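Local coordinates for aminoglycoside phosphotransferase (Alicyclobacillus acidocaldarius subsp. acidocaldarius, PDB 4PDY), which probably transfers a phosphate group from a nucleotide to a small-molecule substrate, as in related aminoglycoside phosphotransferases, at residues 53-64 against 99-110. Numbering follows the deposited sequence. Where two conformers were deposited one is given.
With HIS (histidine), chain B.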
loop_
_atom_site.group_PDB
_atom_site.type_symbol
_atom_site.label_atom_id
_atom_site.label_comp_id
_atom_site.label_asym_id
_atom_site.label_seq_id
_atom_site.Cartn_x
_atom_site.Cartn_y
_atom_site.Cartn_z
ATOM N N ARG A 53 24.454 -13.872 -10.570
ATOM C CA ARG A 53 23.009 -14.015 -10.404
ATOM C C ARG A 53 22.645 -13.617 -8.998
ATOM O O ARG A 53 23.315 -14.021 -8.050
ATOM C CB ARG A 53 22.566 -15.435 -10.680
ATOM C CG ARG A 53 21.059 -15.550 -10.606
ATOM C CD ARG A 53 20.532 -16.777 -11.288
ATOM N NE ARG A 53 19.071 -16.650 -11.358
ATOM C CZ ARG A 53 18.292 -17.243 -12.248
ATOM N NH1 ARG A 53 18.806 -18.048 -13.171
ATOM N NH2 ARG A 53 16.981 -17.024 -12.211
ATOM N N ARG A 54 21.576 -12.821 -8.883
ATOM C CA ARG A 54 21.157 -12.207 -7.629
ATOM C C ARG A 54 19.887 -12.867 -7.064
ATOM O O ARG A 54 19.034 -13.330 -7.819
ATOM C CB ARG A 54 20.890 -10.712 -7.846
ATOM C CG ARG A 54 22.109 -9.871 -8.226
ATOM C CD ARG A 54 21.858 -8.363 -8.182
ATOM N NE ARG A 54 23.053 -7.658 -7.705
ATOM C CZ ARG A 54 23.075 -6.466 -7.106
ATOM N NH1 ARG A 54 21.954 -5.766 -6.905
ATOM N NH2 ARG A 54 24.239 -5.976 -6.696
ATOM N N TYR A 55 19.805 -12.885 -5.740
ATOM C CA TYR A 55 18.627 -13.305 -4.995
ATOM C C TYR A 55 18.374 -12.258 -3.924
ATOM O O TYR A 55 19.310 -11.664 -3.403
ATOM C CB TYR A 55 18.849 -14.668 -4.360
ATOM C CG TYR A 55 19.223 -15.712 -5.352
ATOM C CD1 TYR A 55 20.562 -15.893 -5.730
ATOM C CD2 TYR A 55 18.265 -16.506 -5.928
ATOM C CE1 TYR A 55 20.897 -16.828 -6.662
ATOM C CE2 TYR A 55 18.596 -17.454 -6.865
ATOM C CZ TYR A 55 19.923 -17.613 -7.229
ATOM O OH TYR A 55 20.248 -18.573 -8.135
ATOM N N ALA A 56 17.084 -12.053 -3.611
ATOM C CA ALA A 56 16.663 -11.164 -2.539
ATOM C C ALA A 56 16.290 -12.007 -1.320
ATOM O O ALA A 56 15.372 -12.834 -1.413
ATOM C CB ALA A 56 15.441 -10.374 -2.990
ATOM N N ALA A 57 16.963 -11.795 -0.201
ATOM C CA ALA A 57 16.679 -12.515 1.033
ATOM C C ALA A 57 16.045 -11.542 2.023
ATOM O O ALA A 57 16.539 -10.448 2.245
ATOM C CB ALA A 57 17.962 -13.095 1.581
ATOM N N LYS A 58 14.919 -11.957 2.589
ATOM C CA LYS A 58 14.156 -11.127 3.499
ATOM C C LYS A 58 14.151 -11.735 4.900
ATOM O O LYS A 58 13.805 -12.910 5.058
ATOM C CB LYS A 58 12.717 -11.022 3.001
ATOM C CG LYS A 58 11.789 -10.196 3.912
ATOM C CD LYS A 58 12.165 -8.722 3.959
ATOM C CE LYS A 58 11.269 -7.900 4.886
ATOM N NZ LYS A 58 9.906 -7.767 4.320
ATOM N N ARG A 59 14.554 -10.926 5.873
ATOM C CA ARG A 59 14.370 -11.212 7.273
ATOM C C ARG A 59 12.992 -10.661 7.652
ATOM O O ARG A 59 12.728 -9.454 7.507
ATOM C CB ARG A 59 15.430 -10.521 8.103
ATOM C CG ARG A 59 15.280 -10.755 9.591
ATOM C CD ARG A 59 16.279 -9.964 10.409
ATOM N NE ARG A 59 17.617 -10.566 10.413
ATOM C CZ ARG A 59 18.724 -10.056 9.875
ATOM N NH1 ARG A 59 18.727 -8.919 9.189
ATOM N NH2 ARG A 59 19.858 -10.721 10.036
ATOM N N SER A 60 12.122 -11.547 8.119
ATOM C CA SER A 60 10.749 -11.185 8.441
ATOM C C SER A 60 10.402 -11.638 9.857
ATOM O O SER A 60 11.088 -12.476 10.445
ATOM C CB SER A 60 9.794 -11.815 7.416
ATOM O OG SER A 60 8.433 -11.485 7.678
ATOM N N SER A 61 9.346 -11.052 10.413
ATOM C CA SER A 61 8.772 -11.531 11.654
ATOM C C SER A 61 7.445 -12.258 11.425
ATOM O O SER A 61 6.798 -12.640 12.392
ATOM C CB SER A 61 8.657 -10.383 12.658
ATOM O OG SER A 61 9.951 -10.074 13.179
ATOM N N ILE A 62 7.076 -12.532 10.176
ATOM C CA ILE A 62 5.851 -13.300 9.941
ATOM C C ILE A 62 5.994 -14.711 10.479
ATOM O O ILE A 62 7.083 -15.285 10.534
ATOM C CB ILE A 62 5.382 -13.359 8.467
ATOM C CG1 ILE A 62 6.356 -14.127 7.568
ATOM C CG2 ILE A 62 5.096 -11.971 7.939
ATOM C CD1 ILE A 62 5.786 -14.309 6.173
ATOM N N ALA A 63 4.884 -15.275 10.928
ATOM C CA ALA A 63 4.871 -16.651 11.380
ATOM C C ALA A 63 5.121 -17.620 10.230
ATOM O O ALA A 63 4.708 -17.363 9.091
ATOM C CB ALA A 63 3.537 -16.946 12.032
ATOM N N PRO A 64 5.756 -18.772 10.516
ATOM C CA PRO A 64 5.946 -19.751 9.449
ATOM C C PRO A 64 4.649 -20.163 8.765
ATOM O O PRO A 64 4.633 -20.304 7.549
ATOM C CB PRO A 64 6.615 -20.922 10.167
ATOM C CG PRO A 64 7.389 -20.275 11.259
ATOM C CD PRO A 64 6.572 -19.095 11.699
ATOM N N ARG A 99 13.604 -20.753 9.552
ATOM C CA ARG A 99 13.273 -20.145 10.831
ATOM C C ARG A 99 14.538 -20.225 11.687
ATOM O O ARG A 99 15.049 -21.319 11.922
ATOM C CB ARG A 99 12.124 -20.910 11.488
ATOM C CG ARG A 99 11.661 -20.371 12.809
ATOM C CD ARG A 99 10.841 -19.113 12.612
ATOM N NE ARG A 99 10.427 -18.627 13.897
ATOM C CZ ARG A 99 9.911 -17.440 14.125
ATOM N NH1 ARG A 99 9.703 -16.592 13.127
ATOM N NH2 ARG A 99 9.570 -17.122 15.367
ATOM N N HIS A 100 15.023 -19.087 12.155
ATOM C CA HIS A 100 16.250 -19.066 12.967
ATOM C C HIS A 100 16.293 -17.793 13.808
ATOM O O HIS A 100 16.030 -16.694 13.305
ATOM C CB HIS A 100 17.474 -19.132 12.052
ATOM C CG HIS A 100 18.778 -19.272 12.770
ATOM N ND1 HIS A 100 19.105 -20.386 13.508
ATOM C CD2 HIS A 100 19.863 -18.462 12.806
ATOM C CE1 HIS A 100 20.327 -20.247 13.989
ATOM N NE2 HIS A 100 20.806 -19.085 13.582
ATOM N N GLY A 101 16.620 -17.950 15.083
ATOM C CA GLY A 101 16.812 -16.804 15.953
ATOM C C GLY A 101 15.591 -15.889 16.033
ATOM O O GLY A 101 15.737 -14.677 16.107
ATOM N N ASP A 102 14.384 -16.486 16.019
ATOM C CA ASP A 102 13.108 -15.772 16.091
ATOM C C ASP A 102 12.733 -14.984 14.855
ATOM O O ASP A 102 11.800 -14.212 14.897
ATOM C CB ASP A 102 13.034 -14.854 17.322
ATOM C CG ASP A 102 11.591 -14.536 17.718
ATOM O OD1 ASP A 102 10.818 -15.516 17.771
ATOM O OD2 ASP A 102 11.256 -13.332 17.907
ATOM N N PHE A 103 13.434 -15.213 13.752
ATOM C CA PHE A 103 13.066 -14.614 12.466
ATOM C C PHE A 103 12.707 -15.686 11.440
ATOM O O PHE A 103 13.209 -16.801 11.500
ATOM C CB PHE A 103 14.226 -13.793 11.889
ATOM C CG PHE A 103 14.553 -12.546 12.667
ATOM C CD1 PHE A 103 13.645 -11.494 12.746
ATOM C CD2 PHE A 103 15.763 -12.422 13.323
ATOM C CE1 PHE A 103 13.963 -10.345 13.441
ATOM C CE2 PHE A 103 16.095 -11.272 14.001
ATOM C CZ PHE A 103 15.196 -10.230 14.075
ATOM N N THR A 104 11.842 -15.311 10.503
ATOM C CA THR A 104 11.497 -16.140 9.370
ATOM C C THR A 104 12.181 -15.520 8.155
ATOM O O THR A 104 11.916 -14.390 7.803
ATOM C CB THR A 104 9.960 -16.171 9.151
ATOM O OG1 THR A 104 9.333 -16.693 10.331
ATOM C CG2 THR A 104 9.567 -16.997 7.929
ATOM N N TYR A 105 13.086 -16.267 7.540
ATOM C CA TYR A 105 13.791 -15.824 6.345
ATOM C C TYR A 105 13.196 -16.482 5.121
ATOM O O TYR A 105 12.948 -17.684 5.124
ATOM C CB TYR A 105 15.266 -16.212 6.459
ATOM C CG TYR A 105 15.996 -15.533 7.594
ATOM C CD1 TYR A 105 16.548 -14.264 7.428
ATOM C CD2 TYR A 105 16.107 -16.139 8.834
ATOM C CE1 TYR A 105 17.221 -13.640 8.454
ATOM C CE2 TYR A 105 16.755 -15.505 9.880
ATOM C CZ TYR A 105 17.288 -14.250 9.699
ATOM O OH TYR A 105 17.988 -13.633 10.710
ATOM N N TYR A 106 13.029 -15.701 4.063
ATOM C CA TYR A 106 12.659 -16.281 2.776
ATOM C C TYR A 106 13.359 -15.555 1.658
ATOM O O TYR A 106 13.736 -14.403 1.812
ATOM C CB TYR A 106 11.118 -16.320 2.591
ATOM C CG TYR A 106 10.441 -14.979 2.545
ATOM C CD1 TYR A 106 10.300 -14.296 1.355
ATOM C CD2 TYR A 106 9.873 -14.422 3.687
ATOM C CE1 TYR A 106 9.707 -13.056 1.285
ATOM C CE2 TYR A 106 9.263 -13.176 3.623
ATOM C CZ TYR A 106 9.161 -12.500 2.417
ATOM O OH TYR A 106 8.548 -11.265 2.322
ATOM N N VAL A 107 13.536 -16.273 0.554
ATOM C CA VAL A 107 14.395 -15.848 -0.538
ATOM C C VAL A 107 13.586 -15.903 -1.826
ATOM O O VAL A 107 12.839 -16.856 -2.065
ATOM C CB VAL A 107 15.621 -16.790 -0.631
ATOM C CG1 VAL A 107 16.494 -16.426 -1.808
ATOM C CG2 VAL A 107 16.449 -16.776 0.655
ATOM N N THR A 108 13.791 -14.894 -2.672
ATOM C CA THR A 108 13.227 -14.891 -4.018
ATOM C C THR A 108 14.312 -14.645 -5.056
ATOM O O THR A 108 15.424 -14.148 -4.773
ATOM C CB THR A 108 12.135 -13.825 -4.226
ATOM O OG1 THR A 108 12.684 -12.518 -4.125
ATOM C CG2 THR A 108 11.016 -13.950 -3.207
ATOM N N GLU A 109 14.001 -15.047 -6.281
ATOM C CA GLU A 109 14.830 -14.670 -7.421
ATOM C C GLU A 109 14.823 -13.152 -7.449
ATOM O O GLU A 109 13.842 -12.524 -7.031
ATOM C CB GLU A 109 14.257 -15.228 -8.741
ATOM C CG GLU A 109 14.090 -16.746 -8.824
ATOM C CD GLU A 109 15.389 -17.561 -8.936
ATOM O OE1 GLU A 109 16.453 -17.022 -9.308
ATOM O OE2 GLU A 109 15.342 -18.786 -8.662
ATOM N N TRP A 110 15.898 -12.549 -7.937
ATOM C CA TRP A 110 15.949 -11.129 -8.095
ATOM C C TRP A 110 15.113 -10.658 -9.254
ATOM O O TRP A 110 15.103 -11.284 -10.308
ATOM C CB TRP A 110 17.369 -10.737 -8.437
ATOM C CG TRP A 110 17.581 -9.310 -8.465
ATOM C CD1 TRP A 110 17.735 -8.484 -9.565
ATOM C CD2 TRP A 110 17.758 -8.509 -7.329
ATOM N NE1 TRP A 110 17.957 -7.197 -9.137
ATOM C CE2 TRP A 110 17.978 -7.192 -7.766
ATOM C CE3 TRP A 110 17.759 -8.779 -5.959
ATOM C CZ2 TRP A 110 18.159 -6.151 -6.880
ATOM C CZ3 TRP A 110 17.933 -7.756 -5.091
ATOM C CH2 TRP A 110 18.147 -6.457 -5.543
HETATM N N HIS B . 15.329 -4.792 -8.312
HETATM C CA HIS B . 14.814 -4.145 -7.110
HETATM C C HIS B . 15.356 -2.721 -7.037
HETATM O O HIS B . 16.308 -2.441 -6.401
HETATM C CB HIS B . 15.220 -4.906 -5.840
HETATM C CG HIS B . 14.570 -6.250 -5.677
HETATM N ND1 HIS B . 14.016 -6.657 -4.481
HETATM C CD2 HIS B . 14.409 -7.285 -6.536
HETATM C CE1 HIS B . 13.533 -7.880 -4.614
HETATM N NE2 HIS B . 13.751 -8.283 -5.853
HETATM O OXT HIS B . 14.796 -1.808 -7.654
HETATM O O HOH W 1 17.684 -14.838 -9.591
HETATM O O HOH W 2 17.649 -20.176 -9.064
HETATM O O HOH W 3 12.785 -12.384 -0.263
HETATM O O HOH W 4 10.650 -11.787 15.022
HETATM O O HOH W 5 8.014 -14.519 14.174
#
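Strands 54-60 and 103-109 run antiparallel, their axes 4.7 Å apart at closest, with paired backbone bonds at A56/T108, K58/Y106 and S60/T104. At one end W110 N adds a bond to R54 O. Over one face of the W110 indole sits R54 CD, 4.1 Å from the five-membered ring centroid, and the bound histidine lies over the opposite face, its CB 3.3 Å from W110 CH2. A56 CB closes on the ligand's CE1 at 3.5 Å. Replacing W110 by alanine is likely to take away the aromatic face that the histidine rests on and to leave R54 CD without its aromatic partner. In this kinase-like fold the two strands belong to the N-terminal sheet, and K58, whose NZ pairs with E245, probably corresponds to the β3 lysine of protein kinases. K58 CB packs over one face of the Y106 ring, whose OH also bonds E245. On the other side of the sheet, R59 CD lies squarely over the F103 ring, 3.6 Å from its centroid; a bend at chi3 (-78°) brings NE to Y105 OH at 3.1 Å, while NH1 bonds P21 O. Past the end of strand 54-60, I62 O accepts from T104 OG1 (2.7 Å), nearly in line with the carbonyl, and OG1 in turn accepts from R99 NH1.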